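Local coordinates for protein L-ornithine N(5)-monooxygenase (Pseudomonas aeruginosa, PDB 3S5W) that uses FAD, NADPH and molecular oxygen to hydroxylate the side-chain nitrogen of L-ornithine, the first step in making the siderophore pyoverdin, at residues P100-R112 with E128-F140. Residues are numbered along the deposited sequence; the frame is centred on the assembly and turned at random.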
loop_
_atom_site.group_PDB
_atom_site.type_symbol
_atom_site.label_atom_id
_atom_site.label_comp_id
_atom_site.label_asym_id
_atom_site.label_seq_id
_atom_site.Cartn_x
_atom_site.Cartn_y
_atom_site.Cartn_z
ATOM N N PRO A 100 -16.120 2.334 18.471
ATOM C CA PRO A 100 -17.192 2.539 17.503
ATOM C C PRO A 100 -16.701 2.474 16.043
ATOM O O PRO A 100 -17.514 2.488 15.118
ATOM C CB PRO A 100 -17.719 3.945 17.850
ATOM C CG PRO A 100 -16.570 4.624 18.520
ATOM C CD PRO A 100 -15.835 3.564 19.256
ATOM N N TYR A 101 -15.389 2.351 15.854
ATOM C CA TYR A 101 -14.825 2.300 14.500
ATOM C C TYR A 101 -14.491 0.892 14.015
ATOM O O TYR A 101 -13.778 0.774 13.040
ATOM C CB TYR A 101 -13.562 3.206 14.393
ATOM C CG TYR A 101 -13.880 4.606 14.860
ATOM C CD1 TYR A 101 -14.862 5.359 14.237
ATOM C CD2 TYR A 101 -13.222 5.145 15.971
ATOM C CE1 TYR A 101 -15.178 6.670 14.702
ATOM C CE2 TYR A 101 -13.507 6.425 16.430
ATOM C CZ TYR A 101 -14.474 7.175 15.793
ATOM O OH TYR A 101 -14.728 8.431 16.267
ATOM N N SER A 102 -14.993 -0.146 14.693
ATOM C CA SER A 102 -14.778 -1.518 14.213
ATOM C C SER A 102 -15.545 -1.732 12.904
ATOM O O SER A 102 -16.542 -1.040 12.606
ATOM C CB SER A 102 -15.220 -2.541 15.261
ATOM O OG SER A 102 -16.633 -2.516 15.413
ATOM N N PHE A 103 -15.081 -2.685 12.104
ATOM C CA PHE A 103 -15.813 -3.013 10.903
ATOM C C PHE A 103 -17.228 -3.518 11.274
ATOM O O PHE A 103 -18.194 -3.229 10.570
ATOM C CB PHE A 103 -15.031 -4.040 10.067
ATOM C CG PHE A 103 -15.608 -4.276 8.707
ATOM C CD1 PHE A 103 -15.320 -3.401 7.636
ATOM C CD2 PHE A 103 -16.405 -5.409 8.463
ATOM C CE1 PHE A 103 -15.853 -3.636 6.361
ATOM C CE2 PHE A 103 -16.927 -5.657 7.181
ATOM C CZ PHE A 103 -16.647 -4.771 6.126
ATOM N N VAL A 104 -17.353 -4.239 12.380
ATOM C CA VAL A 104 -18.692 -4.738 12.773
ATOM C C VAL A 104 -19.617 -3.554 13.094
ATOM O O VAL A 104 -20.776 -3.534 12.689
ATOM C CB VAL A 104 -18.618 -5.792 13.881
ATOM C CG1 VAL A 104 -20.020 -6.251 14.335
ATOM C CG2 VAL A 104 -17.822 -6.989 13.408
ATOM N N ASN A 105 -19.095 -2.550 13.791
ATOM C CA ASN A 105 -19.943 -1.393 14.103
ATOM C C ASN A 105 -20.329 -0.615 12.856
ATOM O O ASN A 105 -21.482 -0.185 12.705
ATOM C CB ASN A 105 -19.350 -0.481 15.169
ATOM C CG ASN A 105 -20.435 0.389 15.804
ATOM O OD1 ASN A 105 -21.474 -0.128 16.201
ATOM N ND2 ASN A 105 -20.223 1.699 15.831
ATOM N N TYR A 106 -19.362 -0.481 11.936
ATOM C CA TYR A 106 -19.591 0.114 10.651
ATOM C C TYR A 106 -20.782 -0.551 9.929
ATOM O O TYR A 106 -21.681 0.145 9.431
ATOM C CB TYR A 106 -18.287 0.075 9.816
ATOM C CG TYR A 106 -18.537 0.102 8.340
ATOM C CD1 TYR A 106 -18.502 -1.072 7.589
ATOM C CD2 TYR A 106 -18.821 1.298 7.687
ATOM C CE1 TYR A 106 -18.769 -1.052 6.240
ATOM C CE2 TYR A 106 -19.067 1.327 6.315
ATOM C CZ TYR A 106 -19.037 0.155 5.604
ATOM O OH TYR A 106 -19.286 0.171 4.256
ATOM N N LEU A 107 -20.796 -1.888 9.897
ATOM C CA LEU A 107 -21.911 -2.627 9.277
ATOM C C LEU A 107 -23.237 -2.350 9.983
ATOM O O LEU A 107 -24.262 -2.134 9.331
ATOM C CB LEU A 107 -21.642 -4.144 9.305
ATOM C CG LEU A 107 -20.469 -4.634 8.435
ATOM C CD1 LEU A 107 -20.264 -6.141 8.765
ATOM C CD2 LEU A 107 -20.779 -4.388 6.955
ATOM N N HIS A 108 -23.195 -2.349 11.305
ATOM C CA HIS A 108 -24.401 -2.128 12.092
ATOM C C HIS A 108 -24.964 -0.718 11.855
ATOM O O HIS A 108 -26.161 -0.533 11.693
ATOM C CB HIS A 108 -24.107 -2.345 13.580
ATOM C CG HIS A 108 -25.281 -2.043 14.456
ATOM N ND1 HIS A 108 -26.320 -2.933 14.633
ATOM C CD2 HIS A 108 -25.615 -0.931 15.141
ATOM C CE1 HIS A 108 -27.231 -2.388 15.415
ATOM N NE2 HIS A 108 -26.830 -1.173 15.736
ATOM N N LYS A 109 -24.076 0.268 11.823
ATOM C CA LYS A 109 -24.460 1.654 11.504
ATOM C C LYS A 109 -25.041 1.839 10.108
ATOM O O LYS A 109 -25.804 2.784 9.894
ATOM C CB LYS A 109 -23.278 2.614 11.707
ATOM C CG LYS A 109 -22.836 2.757 13.181
ATOM C CD LYS A 109 -23.882 3.459 14.061
ATOM C CE LYS A 109 -23.548 4.931 14.199
ATOM N NZ LYS A 109 -24.255 5.515 15.370
ATOM N N HIS A 110 -24.688 0.955 9.168
ATOM C CA HIS A 110 -25.267 0.974 7.827
ATOM C C HIS A 110 -26.430 -0.009 7.631
ATOM O O HIS A 110 -26.854 -0.242 6.492
ATOM C CB HIS A 110 -24.179 0.791 6.762
ATOM C CG HIS A 110 -23.240 1.945 6.711
ATOM N ND1 HIS A 110 -22.310 2.180 7.700
ATOM C CD2 HIS A 110 -23.171 3.003 5.863
ATOM C CE1 HIS A 110 -21.667 3.306 7.432
ATOM N NE2 HIS A 110 -22.174 3.827 6.328
ATOM N N ASP A 111 -26.920 -0.578 8.737
ATOM C CA ASP A 111 -28.100 -1.466 8.745
ATOM C C ASP A 111 -27.852 -2.697 7.894
ATOM O O ASP A 111 -28.746 -3.196 7.201
ATOM C CB ASP A 111 -29.368 -0.708 8.266
ATOM C CG ASP A 111 -29.853 0.330 9.276
ATOM O OD1 ASP A 111 -29.507 0.245 10.481
ATOM O OD2 ASP A 111 -30.609 1.250 8.882
ATOM N N ARG A 112 -26.616 -3.183 7.954
ATOM C CA ARG A 112 -26.161 -4.210 7.029
ATOM C C ARG A 112 -25.510 -5.403 7.730
ATOM O O ARG A 112 -25.019 -6.293 7.061
ATOM C CB ARG A 112 -25.166 -3.575 6.035
ATOM C CG ARG A 112 -25.155 -4.198 4.722
ATOM C CD ARG A 112 -24.517 -3.310 3.661
ATOM N NE ARG A 112 -23.071 -3.121 3.834
ATOM C CZ ARG A 112 -22.486 -1.930 3.814
ATOM N NH1 ARG A 112 -23.234 -0.839 3.647
ATOM N NH2 ARG A 112 -21.150 -1.838 3.925
ATOM N N GLU A 128 -15.876 -2.413 -0.391
ATOM C CA GLU A 128 -16.555 -2.228 0.919
ATOM C C GLU A 128 -15.562 -1.753 1.973
ATOM O O GLU A 128 -15.881 -0.918 2.801
ATOM C CB GLU A 128 -17.269 -3.496 1.381
ATOM C CG GLU A 128 -18.126 -3.261 2.665
ATOM C CD GLU A 128 -18.953 -4.483 3.085
ATOM O OE1 GLU A 128 -18.597 -5.623 2.727
ATOM O OE2 GLU A 128 -19.971 -4.299 3.782
ATOM N N PHE A 129 -14.336 -2.280 1.951
ATOM C CA PHE A 129 -13.383 -1.799 2.942
ATOM C C PHE A 129 -13.032 -0.317 2.690
ATOM O O PHE A 129 -12.781 0.410 3.625
ATOM C CB PHE A 129 -12.128 -2.649 2.956
ATOM C CG PHE A 129 -11.346 -2.521 4.228
ATOM C CD1 PHE A 129 -11.769 -3.178 5.376
ATOM C CD2 PHE A 129 -10.196 -1.763 4.277
ATOM C CE1 PHE A 129 -11.039 -3.081 6.577
ATOM C CE2 PHE A 129 -9.461 -1.654 5.479
ATOM C CZ PHE A 129 -9.887 -2.319 6.616
ATOM N N ASN A 130 -13.000 0.091 1.415
ATOM C CA ASN A 130 -12.829 1.506 1.032
ATOM C C ASN A 130 -13.945 2.380 1.650
ATOM O O ASN A 130 -13.684 3.432 2.213
ATOM C CB ASN A 130 -12.827 1.671 -0.506
ATOM C CG ASN A 130 -12.827 3.140 -0.937
ATOM O OD1 ASN A 130 -11.884 3.895 -0.639
ATOM N ND2 ASN A 130 -13.899 3.558 -1.623
ATOM N N ASP A 131 -15.188 1.924 1.539
ATOM C CA ASP A 131 -16.326 2.640 2.126
ATOM C C ASP A 131 -16.189 2.725 3.655
ATOM O O ASP A 131 -16.476 3.761 4.246
ATOM C CB ASP A 131 -17.636 1.944 1.750
ATOM C CG ASP A 131 -18.834 2.791 2.055
ATOM O OD1 ASP A 131 -19.037 3.755 1.311
ATOM O OD2 ASP A 131 -19.554 2.503 3.038
ATOM N N TYR A 132 -15.724 1.637 4.279
ATOM C CA TYR A 132 -15.461 1.592 5.719
ATOM C C TYR A 132 -14.396 2.635 6.124
ATOM O O TYR A 132 -14.565 3.363 7.094
ATOM C CB TYR A 132 -15.001 0.179 6.127
ATOM C CG TYR A 132 -14.259 0.090 7.432
ATOM C CD1 TYR A 132 -14.909 0.320 8.644
ATOM C CD2 TYR A 132 -12.899 -0.284 7.467
ATOM C CE1 TYR A 132 -14.232 0.209 9.844
ATOM C CE2 TYR A 132 -12.202 -0.367 8.686
ATOM C CZ TYR A 132 -12.890 -0.124 9.850
ATOM O OH TYR A 132 -12.253 -0.201 11.034
ATOM N N LEU A 133 -13.299 2.676 5.384
ATOM C CA LEU A 133 -12.233 3.632 5.687
ATOM C C LEU A 133 -12.720 5.082 5.562
ATOM O O LEU A 133 -12.400 5.914 6.418
ATOM C CB LEU A 133 -11.048 3.399 4.745
ATOM C CG LEU A 133 -10.304 2.100 5.046
ATOM C CD1 LEU A 133 -9.271 1.878 3.963
ATOM C CD2 LEU A 133 -9.603 2.099 6.447
ATOM N N ARG A 134 -13.475 5.356 4.496
ATOM C CA ARG A 134 -14.045 6.710 4.281
ATOM C C ARG A 134 -14.997 7.047 5.422
ATOM O O ARG A 134 -14.997 8.161 5.934
ATOM C CB ARG A 134 -14.764 6.762 2.947
ATOM C CG ARG A 134 -13.779 6.788 1.776
ATOM C CD ARG A 134 -14.443 6.608 0.424
ATOM N NE ARG A 134 -15.586 7.498 0.251
ATOM C CZ ARG A 134 -15.526 8.734 -0.231
ATOM N NH1 ARG A 134 -14.365 9.260 -0.619
ATOM N NH2 ARG A 134 -16.640 9.449 -0.325
ATOM N N TRP A 135 -15.797 6.069 5.839
ATOM C CA TRP A 135 -16.736 6.297 6.929
ATOM C C TRP A 135 -15.988 6.608 8.235
ATOM O O TRP A 135 -16.333 7.566 8.918
ATOM C CB TRP A 135 -17.687 5.112 7.099
ATOM C CG TRP A 135 -18.604 5.237 8.296
ATOM C CD1 TRP A 135 -19.760 5.976 8.380
ATOM C CD2 TRP A 135 -18.434 4.604 9.571
ATOM N NE1 TRP A 135 -20.319 5.835 9.627
ATOM C CE2 TRP A 135 -19.530 4.997 10.379
ATOM C CE3 TRP A 135 -17.455 3.741 10.113
ATOM C CZ2 TRP A 135 -19.676 4.559 11.708
ATOM C CZ3 TRP A 135 -17.598 3.299 11.424
ATOM C CH2 TRP A 135 -18.707 3.699 12.208
ATOM N N VAL A 136 -14.947 5.838 8.560
ATOM C CA VAL A 136 -14.173 6.099 9.767
ATOM C C VAL A 136 -13.532 7.509 9.679
ATOM O O VAL A 136 -13.633 8.265 10.636
ATOM C CB VAL A 136 -13.093 5.043 10.031
ATOM C CG1 VAL A 136 -12.192 5.437 11.223
ATOM C CG2 VAL A 136 -13.757 3.667 10.362
ATOM N N ALA A 137 -12.858 7.799 8.561
ATOM C CA ALA A 137 -12.126 9.065 8.359
ATOM C C ALA A 137 -13.048 10.293 8.480
ATOM O O ALA A 137 -12.611 11.318 8.984
ATOM C CB ALA A 137 -11.402 9.071 6.993
ATOM N N SER A 138 -14.304 10.168 8.044
ATOM C CA SER A 138 -15.322 11.222 8.160
ATOM C C SER A 138 -15.647 11.615 9.613
ATOM O O SER A 138 -16.361 12.597 9.826
ATOM C CB SER A 138 -16.625 10.835 7.428
ATOM O OG SER A 138 -17.398 9.976 8.253
ATOM N N HIS A 139 -15.150 10.864 10.604
ATOM C CA HIS A 139 -15.252 11.279 12.019
ATOM C C HIS A 139 -14.092 12.166 12.475
ATOM O O HIS A 139 -14.046 12.576 13.643
ATOM C CB HIS A 139 -15.361 10.067 12.953
ATOM C CG HIS A 139 -16.630 9.301 12.784
ATOM N ND1 HIS A 139 -16.830 8.416 11.747
ATOM C CD2 HIS A 139 -17.777 9.310 13.507
ATOM C CE1 HIS A 139 -18.050 7.914 11.835
ATOM N NE2 HIS A 139 -18.640 8.432 12.900
ATOM N N PHE A 140 -13.161 12.459 11.559
ATOM C CA PHE A 140 -11.924 13.195 11.905
ATOM C C PHE A 140 -11.724 14.430 11.022
ATOM O O PHE A 140 -10.591 14.858 10.762
ATOM C CB PHE A 140 -10.697 12.250 11.899
ATOM C CG PHE A 140 -10.797 11.185 12.925
ATOM C CD1 PHE A 140 -11.454 9.987 12.637
ATOM C CD2 PHE A 140 -10.296 11.390 14.203
ATOM C CE1 PHE A 140 -11.618 9.001 13.623
ATOM C CE2 PHE A 140 -10.448 10.410 15.181
ATOM C CZ PHE A 140 -11.097 9.215 14.882
HETATM O O HOH W 1 -22.104 1.400 2.516
#
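The indole of W135 is covered on both faces: Y106 and H110 of 100-112 lie over one, and H139 of its own segment over the other. H110 presents its edge, CE1 standing 3.4 Å from W135 CD1 with the planes at 78°, a T-shaped pair; its rotation is fixed by a bond from H110 ND1 to Y106 O (2.7 Å). At the indole rim, in plane, is P100 O, which also accepts from N105 ND2. The Y106 ring is a knob set among E128, D131, Y132 and W135. Y132 CA lies over one of its faces in a CH-pi contact, 3.8 Å from the ring centroid, and the edge of the Y132 ring is turned to it in an offset edge-to-face pair. Y132 in turn receives the edge of F103 on its own face, so aromatic contacts run from F103 through to H110. A second cluster gathers round Y101, with P100 over one face of its ring, F140 over the other, and its edge directed at the face of H139.

With CG anti to the backbone N (chi1 160°), the Y132 ring reaches past F103 to give its hydroxyl proton to Y101 O, OH to O 2.7 Å and nearly in line with the carbonyl; the same hydroxyl is also hydrogen-bonded to L91 N. Y106 OH donates to the anti lone pair of D131 OD2 (2.6 Å) and accepts from R112 NH2, which also makes a salt bridge to E128 OE2 (2.7 Å). A water links R112 NH1 to D131 OD2.

Helices 103-109 and 128-137 cross at 89°, their axes 10.5 Å apart, an example of aromatic packing at a perpendicular crossing. L107 meets helix 113-119, while Y101, V136 and F140 rest on helix 40-56, which follows strand 30-36; F129 meets W72, an FAD-binding residue.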